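Local coordinates for lysosome-associated membrane glycoprotein 2 (Mus musculus, PDB 5GV3) that serves as a lysosomal membrane glycoprotein in lysosome biogenesis and autophagy, and aids lysosomal acidification by directly inhibiting the proton channel TMEM175, at residues P118-T130 / V137-V149. Sequence-based numbering, arbitrary orientation.
Sequences PLDVIFKCNSVLT and VQKYWGIHLQAFV. With NAG (2-acetamido-2-deoxy-beta-D-glucopyranose), chain M.
Phe123 and Leu145 face each other as a hydrogen-bonded antiparallel pair, with Phe123 N 2.6 Å from Leu145 O and Leu145 N returning a bond to Phe123 O. Cys125 and Ile143 form a second hydrogen-bonded pair, though Ile143 N approaches Cys125 O from well above its carbonyl plane. Gly142 N then bonds Asn126 O from above the carbonyl plane, and because Gly142 and Ile143 both oppose Cys125, the geometry meets the definition of a G1 beta bulge; Gly142 has the positive phi (59°) of its first position. Beyond it the register is shifted by one, and pairing resumes at Leu129 and Tyr140.

Ile143 can be followed outward. Its CB sits 3.4 Å from Cys125 O. There the chain forks: CG2, anti to the backbone N, meets Phe123 CD2 obliquely at 4.2 Å, while CG1 (chi1 -58°) stays by Cys125 O and carries CD1 to 4.0 Å from Leu129 CD1, the two side chains crossing at about a right angle. One isoleucine thus spans the bulge, touching side chains from both paired regions.

On the other face, Lys139 runs alongside Thr130, and a bend at chi4 (-64°) brings NZ within 3.0 Å of Thr130 OG1 in a hydrogen bond. Lys139 CD packs against the Asn21-linked sugar, whose O6 lies 3.1 Å above one face of the Trp141 ring. Cys125 is disulfide-bonded to Cys161. Together these features describe antiparallel pairing interrupted by a G1 bulge, where the chain turns a corner at Gly142, within a mixed beta sheet of the first lumenal domain of LAMP-2, its 129-133/136-146 hairpin bordered by an N-glycan.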
ATOM      1  N   PRO A 118      14.830  -4.263  -9.290  1.00 57.92           N
ATOM      2  CA  PRO A 118      16.276  -4.276  -9.088  1.00 55.53           C
ATOM      3  C   PRO A 118      16.699  -3.404  -7.932  1.00 58.68           C
ATOM      4  O   PRO A 118      15.968  -2.505  -7.520  1.00 58.08           O
ATOM      5  CB  PRO A 118      16.826  -3.712 -10.401  1.00 52.29           C
ATOM      6  CG  PRO A 118      15.768  -3.944 -11.389  1.00 58.35           C
ATOM      7  CD  PRO A 118      14.469  -3.842 -10.652  1.00 65.06           C
ATOM      8  N   LEU A 119      17.886  -3.677  -7.417  1.00 56.77           N
ATOM      9  CA  LEU A 119      18.477  -2.838  -6.401  1.00 61.18           C
ATOM     10  C   LEU A 119      19.039  -1.612  -7.086  1.00 51.50           C
ATOM     11  O   LEU A 119      19.135  -1.575  -8.314  1.00 60.44           O
ATOM     12  CB  LEU A 119      19.591  -3.572  -5.659  1.00 65.85           C
ATOM     13  CG  LEU A 119      19.339  -4.007  -4.223  1.00 68.56           C
ATOM     14  CD1 LEU A 119      18.119  -4.887  -4.161  1.00 59.67           C
ATOM     15  CD2 LEU A 119      20.563  -4.732  -3.689  1.00 73.16           C
ATOM     16  N   ASP A 120      19.396  -0.613  -6.290  1.00 53.45           N
ATOM     17  CA  ASP A 120      20.047   0.597  -6.781  1.00 56.59           C
ATOM     18  C   ASP A 120      19.248   1.405  -7.805  1.00 52.75           C
ATOM     19  O   ASP A 120      19.828   2.163  -8.573  1.00 52.55           O
ATOM     20  CB  ASP A 120      21.401   0.229  -7.393  1.00 49.42           C
ATOM     21  CG  ASP A 120      22.462  -0.038  -6.339  1.00 89.39           C
ATOM     22  OD1 ASP A 120      22.203   0.239  -5.148  1.00 86.79           O
ATOM     23  OD2 ASP A 120      23.555  -0.531  -6.695  1.00 99.19           O
ATOM     24  N   VAL A 121      17.936   1.219  -7.864  1.00 51.01           N
ATOM     25  CA  VAL A 121      17.131   2.037  -8.764  1.00 50.71           C
ATOM     26  C   VAL A 121      15.876   2.520  -8.054  1.00 53.39           C
ATOM     27  O   VAL A 121      15.470   1.964  -7.032  1.00 48.51           O
ATOM     28  CB  VAL A 121      16.729   1.279 -10.049  1.00 58.74           C
ATOM     29  CG1 VAL A 121      17.961   0.711 -10.746  1.00 62.43           C
ATOM     30  CG2 VAL A 121      15.721   0.180  -9.739  1.00 47.75           C
ATOM     31  N   ILE A 122      15.241   3.541  -8.610  1.00 54.70           N
ATOM     32  CA  ILE A 122      13.951   3.956  -8.086  1.00 49.46           C
ATOM     33  C   ILE A 122      12.874   3.436  -9.023  1.00 45.55           C
ATOM     34  O   ILE A 122      12.966   3.589 -10.242  1.00 48.63           O
ATOM     35  CB  ILE A 122      13.836   5.494  -7.916  1.00 48.54           C
ATOM     36  CG1 ILE A 122      12.426   5.877  -7.447  1.00 39.00           C
ATOM     37  CG2 ILE A 122      14.198   6.225  -9.197  1.00 36.66           C
ATOM     38  CD1 ILE A 122      12.380   7.150  -6.633  1.00 46.99           C
ATOM     39  N   PHE A 123      11.883   2.754  -8.460  1.00 36.21           N
ATOM     40  CA  PHE A 123      10.801   2.225  -9.272  1.00 37.06           C
ATOM     41  C   PHE A 123       9.750   3.309  -9.491  1.00 38.35           C
ATOM     42  O   PHE A 123       9.282   3.939  -8.540  1.00 42.61           O
ATOM     43  CB  PHE A 123      10.176   0.993  -8.619  1.00 39.02           C
ATOM     44  CG  PHE A 123       9.018   0.444  -9.384  1.00 43.65           C
ATOM     45  CD1 PHE A 123       9.222  -0.242 -10.567  1.00 51.12           C
ATOM     46  CD2 PHE A 123       7.722   0.624  -8.931  1.00 51.08           C
ATOM     47  CE1 PHE A 123       8.148  -0.742 -11.285  1.00 42.02           C
ATOM     48  CE2 PHE A 123       6.650   0.122  -9.644  1.00 50.21           C
ATOM     49  CZ  PHE A 123       6.866  -0.560 -10.824  1.00 46.72           C
ATOM     50  N   LYS A 124       9.377   3.528 -10.742  1.00 35.76           N
ATOM     51  CA  LYS A 124       8.441   4.594 -11.043  1.00 46.07           C
ATOM     52  C   LYS A 124       7.263   4.068 -11.839  1.00 43.43           C
ATOM     53  O   LYS A 124       7.433   3.327 -12.810  1.00 47.60           O
ATOM     54  CB  LYS A 124       9.120   5.735 -11.817  1.00 45.58           C
ATOM     55  CG  LYS A 124       8.230   6.973 -11.953  1.00 51.75           C
ATOM     56  CD  LYS A 124       8.484   7.784 -13.226  1.00 61.54           C
ATOM     57  CE  LYS A 124       7.826   7.136 -14.431  1.00 64.36           C
ATOM     58  NZ  LYS A 124       7.570   8.118 -15.513  1.00 61.01           N
ATOM     59  N   CYS A 125       6.068   4.451 -11.408  1.00 39.35           N
ATOM     60  CA  CYS A 125       4.850   4.130 -12.126  1.00 40.51           C
ATOM     61  C   CYS A 125       3.781   5.135 -11.703  1.00 42.48           C
ATOM     62  O   CYS A 125       3.032   4.875 -10.764  1.00 41.14           O
ATOM     63  CB  CYS A 125       4.413   2.685 -11.822  1.00 36.41           C
ATOM     64  SG  CYS A 125       3.135   1.984 -12.912  1.00 48.34           S
ATOM     65  N   ASN A 126       3.709   6.276 -12.386  1.00 40.48           N
ATOM     66  CA  ASN A 126       2.693   7.274 -12.063  1.00 54.70           C
ATOM     67  C   ASN A 126       1.303   6.700 -12.510  1.00 45.68           C
ATOM     68  O   ASN A 126       0.279   7.145 -12.013  1.00 48.44           O
ATOM     69  CB  ASN A 126       3.060   8.709 -12.622  1.00 44.04           C
ATOM     70  CG  ASN A 126       3.931   9.617 -11.584  1.00 49.46           C
ATOM     71  OD1 ASN A 126       4.030   9.357 -10.389  1.00 69.17           O
ATOM     72  ND2 ASN A 126       4.512  10.693 -12.080  1.00 78.68           N
ATOM     73  N   SER A 127       1.274   5.710 -13.421  1.00 43.48           N
ATOM     74  CA  SER A 127       0.020   5.036 -13.877  1.00 50.17           C
ATOM     75  C   SER A 127      -0.753   4.198 -12.830  1.00 48.50           C
ATOM     76  O   SER A 127      -0.186   3.684 -11.867  1.00 43.57           O
ATOM     77  CB  SER A 127       0.283   4.105 -15.068  1.00 51.81           C
ATOM     78  OG  SER A 127       1.012   4.747 -16.091  1.00 60.47           O
ATOM     79  N   VAL A 128      -2.043   4.001 -13.085  1.00 44.49           N
ATOM     80  CA  VAL A 128      -2.928   3.272 -12.176  1.00 40.31           C
ATOM     81  C   VAL A 128      -2.822   1.749 -12.266  1.00 41.88           C
ATOM     82  O   VAL A 128      -3.195   1.142 -13.263  1.00 43.40           O
ATOM     83  CB  VAL A 128      -4.407   3.667 -12.423  1.00 35.83           C
ATOM     84  CG1 VAL A 128      -5.367   2.829 -11.543  1.00 41.16           C
ATOM     85  CG2 VAL A 128      -4.603   5.152 -12.171  1.00 42.52           C
ATOM     86  N   LEU A 129      -2.316   1.136 -11.205  1.00 36.12           N
ATOM     87  CA  LEU A 129      -2.311  -0.319 -11.116  1.00 41.24           C
ATOM     88  C   LEU A 129      -3.582  -0.768 -10.382  1.00 46.22           C
ATOM     89  O   LEU A 129      -3.865  -0.300  -9.275  1.00 41.02           O
ATOM     90  CB  LEU A 129      -1.048  -0.828 -10.410  1.00 36.06           C
ATOM     91  CG  LEU A 129       0.250  -0.243 -10.990  1.00 46.32           C
ATOM     92  CD1 LEU A 129       1.488  -0.771 -10.273  1.00 45.28           C
ATOM     93  CD2 LEU A 129       0.338  -0.496 -12.489  1.00 43.44           C
ATOM     94  N   THR A 130      -4.372  -1.621 -11.027  1.00 45.75           N
ATOM     95  CA  THR A 130      -5.637  -2.085 -10.453  1.00 41.10           C
ATOM     96  C   THR A 130      -5.578  -3.568 -10.121  1.00 54.01           C
ATOM     97  O   THR A 130      -5.177  -4.380 -10.953  1.00 44.34           O
ATOM     98  CB  THR A 130      -6.824  -1.846 -11.401  1.00 40.08           C
ATOM     99  OG1 THR A 130      -6.872  -0.466 -11.780  1.00 42.64           O
ATOM    100  CG2 THR A 130      -8.140  -2.214 -10.723  1.00 49.31           C
ATOM    101  N   VAL A 137     -11.625  -3.710  -4.548  1.00 44.49           N
ATOM    102  CA  VAL A 137     -10.828  -3.262  -5.684  1.00 38.24           C
ATOM    103  C   VAL A 137      -9.756  -2.281  -5.202  1.00 45.04           C
ATOM    104  O   VAL A 137     -10.078  -1.210  -4.679  1.00 42.66           O
ATOM    105  CB  VAL A 137     -11.711  -2.614  -6.760  1.00 47.06           C
ATOM    106  CG1 VAL A 137     -10.858  -1.984  -7.858  1.00 43.76           C
ATOM    107  CG2 VAL A 137     -12.662  -3.645  -7.345  1.00 41.55           C
ATOM    108  N   GLN A 138      -8.489  -2.657  -5.365  1.00 36.22           N
ATOM    109  CA  GLN A 138      -7.371  -1.820  -4.950  1.00 40.57           C
ATOM    110  C   GLN A 138      -6.770  -1.079  -6.140  1.00 40.05           C
ATOM    111  O   GLN A 138      -6.505  -1.671  -7.183  1.00 45.17           O
ATOM    112  CB  GLN A 138      -6.298  -2.668  -4.262  1.00 42.14           C
ATOM    113  CG  GLN A 138      -6.848  -3.532  -3.135  1.00 39.67           C
ATOM    114  CD  GLN A 138      -5.804  -4.416  -2.493  1.00 46.33           C
ATOM    115  OE1 GLN A 138      -4.628  -4.370  -2.851  1.00 43.17           O
ATOM    116  NE2 GLN A 138      -6.231  -5.233  -1.534  1.00 44.79           N
ATOM    117  N   LYS A 139      -6.585   0.228  -5.989  1.00 35.90           N
ATOM    118  CA  LYS A 139      -5.940   1.024  -7.030  1.00 38.83           C
ATOM    119  C   LYS A 139      -4.722   1.761  -6.477  1.00 39.44           C
ATOM    120  O   LYS A 139      -4.789   2.386  -5.419  1.00 38.91           O
ATOM    121  CB  LYS A 139      -6.932   2.011  -7.650  1.00 36.02           C
ATOM    122  CG  LYS A 139      -8.012   1.352  -8.512  1.00 43.02           C
ATOM    123  CD  LYS A 139      -8.914   2.399  -9.151  1.00 39.93           C
ATOM    124  CE  LYS A 139      -9.967   1.772 -10.055  1.00 46.11           C
ATOM    125  NZ  LYS A 139      -9.331   1.086 -11.211  1.00 52.24           N
ATOM    126  N   TYR A 140      -3.610   1.661  -7.198  1.00 36.06           N
ATOM    127  CA  TYR A 140      -2.347   2.302  -6.820  1.00 33.45           C
ATOM    128  C   TYR A 140      -1.814   3.112  -7.999  1.00 37.40           C
ATOM    129  O   TYR A 140      -1.883   2.649  -9.137  1.00 38.76           O
ATOM    130  CB  TYR A 140      -1.301   1.260  -6.406  1.00 37.07           C
ATOM    131  CG  TYR A 140      -1.774   0.257  -5.377  1.00 33.90           C
ATOM    132  CD1 TYR A 140      -1.675   0.528  -4.026  1.00 31.06           C
ATOM    133  CD2 TYR A 140      -2.327  -0.961  -5.758  1.00 39.07           C
ATOM    134  CE1 TYR A 140      -2.106  -0.383  -3.079  1.00 34.76           C
ATOM    135  CE2 TYR A 140      -2.762  -1.886  -4.804  1.00 38.94           C
ATOM    136  CZ  TYR A 140      -2.643  -1.580  -3.464  1.00 40.47           C
ATOM    137  OH  TYR A 140      -3.059  -2.452  -2.485  1.00 41.35           O
ATOM    138  N   TRP A 141      -1.302   4.315  -7.736  1.00 41.05           N
ATOM    139  CA  TRP A 141      -0.694   5.124  -8.796  1.00 41.27           C
ATOM    140  C   TRP A 141       0.251   6.213  -8.271  1.00 39.48           C
ATOM    141  O   TRP A 141       0.410   6.380  -7.064  1.00 40.22           O
ATOM    142  CB  TRP A 141      -1.784   5.754  -9.667  1.00 27.89           C
ATOM    143  CG  TRP A 141      -2.561   6.899  -9.028  1.00 42.53           C
ATOM    144  CD1 TRP A 141      -2.350   8.243  -9.211  1.00 38.04           C
ATOM    145  CD2 TRP A 141      -3.680   6.789  -8.131  1.00 35.85           C
ATOM    146  NE1 TRP A 141      -3.262   8.972  -8.477  1.00 36.03           N
ATOM    147  CE2 TRP A 141      -4.086   8.103  -7.808  1.00 43.49           C
ATOM    148  CE3 TRP A 141      -4.369   5.706  -7.569  1.00 42.60           C
ATOM    149  CZ2 TRP A 141      -5.154   8.356  -6.940  1.00 41.52           C
ATOM    150  CZ3 TRP A 141      -5.423   5.960  -6.709  1.00 36.45           C
ATOM    151  CH2 TRP A 141      -5.808   7.278  -6.404  1.00 43.59           C
ATOM    152  N   GLY A 142       0.885   6.941  -9.189  1.00 38.64           N
ATOM    153  CA  GLY A 142       1.797   8.022  -8.837  1.00 37.88           C
ATOM    154  C   GLY A 142       2.946   7.510  -7.992  1.00 40.21           C
ATOM    155  O   GLY A 142       3.389   8.178  -7.066  1.00 39.81           O
ATOM    156  N   ILE A 143       3.434   6.321  -8.331  1.00 38.10           N
ATOM    157  CA  ILE A 143       4.391   5.596  -7.501  1.00 38.67           C
ATOM    158  C   ILE A 143       5.833   5.972  -7.792  1.00 43.16           C
ATOM    159  O   ILE A 143       6.279   5.881  -8.931  1.00 36.39           O
ATOM    160  CB  ILE A 143       4.236   4.069  -7.687  1.00 36.83           C
ATOM    161  CG1 ILE A 143       2.811   3.631  -7.350  1.00 42.12           C
ATOM    162  CG2 ILE A 143       5.275   3.315  -6.855  1.00 37.62           C
ATOM    163  CD1 ILE A 143       2.475   2.213  -7.815  1.00 37.97           C
ATOM    164  N   HIS A 144       6.543   6.426  -6.760  1.00 37.98           N
ATOM    165  CA  HIS A 144       7.994   6.562  -6.812  1.00 44.40           C
ATOM    166  C   HIS A 144       8.545   5.804  -5.615  1.00 46.31           C
ATOM    167  O   HIS A 144       8.364   6.233  -4.474  1.00 40.14           O
ATOM    168  CB  HIS A 144       8.416   8.032  -6.778  1.00 30.73           C
ATOM    169  CG  HIS A 144       7.996   8.795  -7.991  1.00 39.30           C
ATOM    170  ND1 HIS A 144       6.708   9.270  -8.155  1.00 42.28           N
ATOM    171  CD2 HIS A 144       8.657   9.115  -9.126  1.00 42.88           C
ATOM    172  CE1 HIS A 144       6.613   9.880  -9.322  1.00 52.28           C
ATOM    173  NE2 HIS A 144       7.782   9.799  -9.933  1.00 53.72           N
ATOM    174  N   LEU A 145       9.228   4.692  -5.862  1.00 36.57           N
ATOM    175  CA  LEU A 145       9.601   3.811  -4.767  1.00 41.20           C
ATOM    176  C   LEU A 145      11.040   3.317  -4.816  1.00 40.23           C
ATOM    177  O   LEU A 145      11.545   2.961  -5.877  1.00 40.24           O
ATOM    178  CB  LEU A 145       8.655   2.610  -4.741  1.00 40.31           C
ATOM    179  CG  LEU A 145       8.977   1.467  -3.776  1.00 40.05           C
ATOM    180  CD1 LEU A 145       8.943   1.952  -2.344  1.00 49.96           C
ATOM    181  CD2 LEU A 145       7.987   0.336  -3.971  1.00 56.22           C
ATOM    182  N   GLN A 146      11.697   3.317  -3.662  1.00 39.31           N
ATOM    183  CA  GLN A 146      12.954   2.590  -3.505  1.00 40.00           C
ATOM    184  C   GLN A 146      13.109   2.058  -2.087  1.00 32.30           C
ATOM    185  O   GLN A 146      13.184   2.815  -1.122  1.00 37.22           O
ATOM    186  CB  GLN A 146      14.168   3.450  -3.864  1.00 38.98           C
ATOM    187  CG  GLN A 146      15.464   2.627  -3.821  1.00 42.28           C
ATOM    188  CD  GLN A 146      16.716   3.419  -4.171  1.00 47.97           C
ATOM    189  OE1 GLN A 146      16.697   4.648  -4.243  1.00 41.50           O
ATOM    190  NE2 GLN A 146      17.809   2.707  -4.408  1.00 42.76           N
ATOM    191  N   ALA A 147      13.110   0.737  -1.973  1.00 43.74           N
ATOM    192  CA  ALA A 147      13.449   0.079  -0.726  1.00 36.81           C
ATOM    193  C   ALA A 147      14.942  -0.199  -0.720  1.00 49.85           C
ATOM    194  O   ALA A 147      15.575  -0.223  -1.781  1.00 43.13           O
ATOM    195  CB  ALA A 147      12.660  -1.202  -0.562  1.00 43.81           C
ATOM    196  N   PHE A 148      15.499  -0.376   0.474  1.00 43.72           N
ATOM    197  CA  PHE A 148      16.910  -0.693   0.639  1.00 48.00           C
ATOM    198  C   PHE A 148      17.768   0.329  -0.091  1.00 54.29           C
ATOM    199  O   PHE A 148      18.452   0.010  -1.058  1.00 52.26           O
ATOM    200  CB  PHE A 148      17.201  -2.116   0.151  1.00 49.44           C
ATOM    201  CG  PHE A 148      16.238  -3.143   0.689  1.00 53.03           C
ATOM    202  CD1 PHE A 148      16.333  -3.582   2.001  1.00 49.13           C
ATOM    203  CD2 PHE A 148      15.237  -3.663  -0.113  1.00 41.79           C
ATOM    204  CE1 PHE A 148      15.443  -4.516   2.504  1.00 43.89           C
ATOM    205  CE2 PHE A 148      14.344  -4.604   0.378  1.00 43.49           C
ATOM    206  CZ  PHE A 148      14.447  -5.031   1.690  1.00 42.68           C
ATOM    207  N   VAL A 149      17.699   1.571   0.368  1.00 56.18           N
ATOM    208  CA  VAL A 149      18.470   2.639  -0.229  1.00 47.27           C
ATOM    209  C   VAL A 149      19.901   2.573   0.286  1.00 54.99           C
ATOM    210  O   VAL A 149      20.134   2.530   1.491  1.00 54.29           O
ATOM    211  CB  VAL A 149      17.871   4.007   0.099  1.00 49.27           C
ATOM    212  CG1 VAL A 149      18.665   5.103  -0.586  1.00 46.97           C
ATOM    213  CG2 VAL A 149      16.404   4.056  -0.323  1.00 46.32           C
TER
HETATM  214  C1  NAG M 211      -9.750   6.231  -7.081  1.00 52.27           C
HETATM  215  C2  NAG M 211     -10.531   7.520  -7.370  1.00 62.28           C
HETATM  216  C3  NAG M 211     -10.916   7.583  -8.846  1.00 52.43           C
HETATM  217  C4  NAG M 211      -9.687   7.387  -9.724  1.00 53.31           C
HETATM  218  C5  NAG M 211      -8.946   6.112  -9.332  1.00 40.71           C
HETATM  219  C6  NAG M 211      -7.645   5.937 -10.079  1.00 44.48           C
HETATM  220  C7  NAG M 211     -11.855   8.556  -5.575  1.00 67.40           C
HETATM  221  C8  NAG M 211     -13.140   8.518  -4.799  1.00 49.29           C
HETATM  222  N2  NAG M 211     -11.715   7.625  -6.528  1.00 61.14           N
HETATM  223  O3  NAG M 211     -11.520   8.838  -9.132  1.00 61.48           O
HETATM  224  O4  NAG M 211     -10.077   7.314 -11.091  1.00 52.37           O
HETATM  225  O5  NAG M 211      -8.609   6.162  -7.939  1.00 51.85           O
HETATM  226  O6  NAG M 211      -6.713   6.933  -9.685  1.00 49.89           O
HETATM  227  O7  NAG M 211     -10.983   9.391  -5.351  1.00 73.98           O
HETATM  228  O   HOH W   1      17.577  -0.252  -3.857  1.00 51.49           O